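Long-range contact in Poly(Beta-D-mannuronate) lyase (Pseudopedobacter saltans, PDB 7O79), which probably cleaves alginate as a family 6 polysaccharide lyase, with likely poly(beta-D-mannuronate) lyase activity, and is built as a right-handed parallel beta-helix: residues Asn354-Asn360 against Ser389-Asn395. Residues are numbered along the deposited sequence.
Sequences NNTITHN and SNILGSN
Lay Asn354-Asn360 and Ser389-Asn395 side by side, running the same way: strands 356-358 and 391-393 lie 4.9 Å apart at 2°, with Thr356 level with Ile391. Two short backbone hydrogen bonds fix this register, Ile391 N to Asn355 O and Ile357 N to Ile391 O, both 2.8 Å. At each end of Asn354-Asn360 a residue in the left-handed helical conformation (phi/psi near 55°/30°), Asn354 or His359, precedes an asparagine; Ser394 takes the same conformation before Asn395.

Asparagines pair through hydrogen bonds in two ladders. Asn355, Asn360, Asn390 and Asn395 all adopt chi1 m with chi2 between -54° and -72°. Asn390 OD1 accepts from Asn355 N and Asn355 ND2, both 3.1 Å; Asn395 OD1 repeats this with Asn360 N (2.9 Å) and Asn360 ND2 (3.1 Å), while Asn395 ND2 reaches Ile357 O at 3.1 Å. Toward the preceding coil Asn360 OD1 accepts a hydrogen bond from Asn323 N, again an asparagine, whereas Asn355 OD1 accepts one from Gly318 N.

Ile357 (m, t) turns inward against Ile333 and Ile335, its CB 4.0 Å from Leu392 CD2. On the face opposite Ile357, Thr358 (p) shares a hydrogen bond of 2.9 Å between its OG1 and His359 ND1, and Ser394 CB sits 3.7 Å from the His359 ring centroid, a CH-pi contact over its face. Such in-register parallel coils with asparagine ladders at their turns characterise the pectate-lyase-like right-handed beta-helix.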
loop_
_atom_site.group_PDB
_atom_site.type_symbol
_atom_site.label_atom_id
_atom_site.label_comp_id
_atom_site.label_asym_id
_atom_site.label_seq_id
_atom_site.Cartn_x
_atom_site.Cartn_y
_atom_site.Cartn_z
ATOM N N ASN A 354 -11.408 18.051 -14.671
ATOM C CA ASN A 354 -10.543 17.665 -15.789
ATOM C C ASN A 354 -10.032 16.231 -15.682
ATOM O O ASN A 354 -8.909 15.941 -16.097
ATOM C CB ASN A 354 -9.360 18.626 -15.936
ATOM C CG ASN A 354 -8.771 18.598 -17.335
ATOM O OD1 ASN A 354 -9.502 18.529 -18.301
ATOM N ND2 ASN A 354 -7.455 18.642 -17.442
ATOM N N ASN A 355 -10.832 15.319 -15.126
ATOM C CA ASN A 355 -10.491 13.902 -15.134
ATOM C C ASN A 355 -11.256 13.173 -16.233
ATOM O O ASN A 355 -12.405 13.496 -16.530
ATOM C CB ASN A 355 -10.813 13.242 -13.796
ATOM C CG ASN A 355 -10.122 13.936 -12.628
ATOM O OD1 ASN A 355 -8.901 13.832 -12.446
ATOM N ND2 ASN A 355 -10.901 14.675 -11.858
ATOM N N THR A 356 -10.636 12.139 -16.776
ATOM C CA THR A 356 -11.276 11.263 -17.753
ATOM C C THR A 356 -11.827 10.025 -17.039
ATOM O O THR A 356 -11.064 9.184 -16.560
ATOM C CB THR A 356 -10.279 10.908 -18.846
ATOM O OG1 THR A 356 -9.897 12.121 -19.519
ATOM C CG2 THR A 356 -10.898 9.930 -19.866
ATOM N N ILE A 357 -13.157 9.941 -16.958
ATOM C CA ILE A 357 -13.878 8.889 -16.247
ATOM C C ILE A 357 -14.781 8.194 -17.258
ATOM O O ILE A 357 -15.960 8.544 -17.377
ATOM C CB ILE A 357 -14.699 9.477 -15.084
ATOM C CG1 ILE A 357 -13.837 10.482 -14.290
ATOM C CG2 ILE A 357 -15.287 8.344 -14.202
ATOM C CD1 ILE A 357 -14.617 11.353 -13.294
ATOM N N THR A 358 -14.232 7.242 -18.020
ATOM C CA THR A 358 -14.946 6.656 -19.159
ATOM C C THR A 358 -14.708 5.154 -19.233
ATOM O O THR A 358 -13.767 4.627 -18.644
ATOM C CB THR A 358 -14.507 7.239 -20.507
ATOM O OG1 THR A 358 -13.131 6.920 -20.728
ATOM C CG2 THR A 358 -14.689 8.737 -20.552
ATOM N N HIS A 359 -15.578 4.473 -19.987
ATOM C CA HIS A 359 -15.420 3.053 -20.289
ATOM C C HIS A 359 -15.372 2.189 -19.032
ATOM O O HIS A 359 -14.681 1.173 -18.978
ATOM C CB HIS A 359 -14.197 2.824 -21.180
ATOM C CG HIS A 359 -14.287 3.538 -22.491
ATOM N ND1 HIS A 359 -13.942 4.865 -22.649
ATOM C CD2 HIS A 359 -14.715 3.113 -23.705
ATOM C CE1 HIS A 359 -14.134 5.219 -23.909
ATOM N NE2 HIS A 359 -14.604 4.176 -24.569
ATOM N N ASN A 360 -16.177 2.551 -18.041
ATOM C CA ASN A 360 -16.288 1.790 -16.808
ATOM C C ASN A 360 -17.595 1.008 -16.801
ATOM O O ASN A 360 -18.597 1.452 -17.367
ATOM C CB ASN A 360 -16.233 2.734 -15.600
ATOM C CG ASN A 360 -14.898 3.459 -15.512
ATOM O OD1 ASN A 360 -13.861 2.843 -15.238
ATOM N ND2 ASN A 360 -14.907 4.766 -15.789
ATOM N N SER A 389 -14.757 20.790 -16.373
ATOM C CA SER A 389 -15.617 19.623 -16.459
ATOM C C SER A 389 -14.768 18.358 -16.485
ATOM O O SER A 389 -13.644 18.352 -16.992
ATOM C CB SER A 389 -16.493 19.707 -17.713
ATOM O OG SER A 389 -17.296 18.552 -17.848
ATOM N N ASN A 390 -15.298 17.292 -15.894
ATOM C CA ASN A 390 -14.748 15.969 -16.121
ATOM C C ASN A 390 -15.246 15.449 -17.467
ATOM O O ASN A 390 -16.274 15.895 -17.979
ATOM C CB ASN A 390 -15.166 15.024 -14.992
ATOM C CG ASN A 390 -14.615 15.456 -13.656
ATOM O OD1 ASN A 390 -13.399 15.545 -13.492
ATOM N ND2 ASN A 390 -15.504 15.734 -12.688
ATOM N N ILE A 391 -14.510 14.503 -18.047
ATOM C CA ILE A 391 -14.948 13.830 -19.265
ATOM C C ILE A 391 -15.625 12.528 -18.840
ATOM O O ILE A 391 -14.971 11.608 -18.345
ATOM C CB ILE A 391 -13.791 13.593 -20.242
ATOM C CG1 ILE A 391 -13.141 14.931 -20.610
ATOM C CG2 ILE A 391 -14.296 12.911 -21.497
ATOM C CD1 ILE A 391 -12.164 14.830 -21.782
ATOM N N LEU A 392 -16.944 12.467 -19.012
ATOM C CA LEU A 392 -17.778 11.367 -18.545
ATOM C C LEU A 392 -18.576 10.790 -19.699
ATOM O O LEU A 392 -19.437 11.474 -20.261
ATOM C CB LEU A 392 -18.762 11.827 -17.477
ATOM C CG LEU A 392 -18.385 11.858 -16.017
ATOM C CD1 LEU A 392 -19.353 12.774 -15.308
ATOM C CD2 LEU A 392 -18.539 10.445 -15.486
ATOM N N GLY A 393 -18.341 9.527 -20.010
ATOM C CA GLY A 393 -19.192 8.855 -20.973
ATOM C C GLY A 393 -18.748 7.429 -21.130
ATOM O O GLY A 393 -17.769 6.990 -20.523
ATOM N N SER A 394 -19.493 6.700 -21.963
ATOM C CA SER A 394 -19.185 5.307 -22.264
ATOM C C SER A 394 -19.096 4.466 -20.993
ATOM O O SER A 394 -18.400 3.455 -20.946
ATOM C CB SER A 394 -17.899 5.190 -23.078
ATOM O OG SER A 394 -18.042 5.816 -24.337
ATOM N N ASN A 395 -19.793 4.880 -19.945
ATOM C CA ASN A 395 -19.913 4.074 -18.747
ATOM C C ASN A 395 -21.209 3.279 -18.817
ATOM O O ASN A 395 -22.246 3.797 -19.245
ATOM C CB ASN A 395 -19.877 4.958 -17.503
ATOM C CG ASN A 395 -18.562 5.672 -17.370
ATOM O OD1 ASN A 395 -17.519 5.031 -17.392
ATOM N ND2 ASN A 395 -18.594 7.002 -17.274
HETATM O O HOH W 1 -12.077 19.505 -19.108
#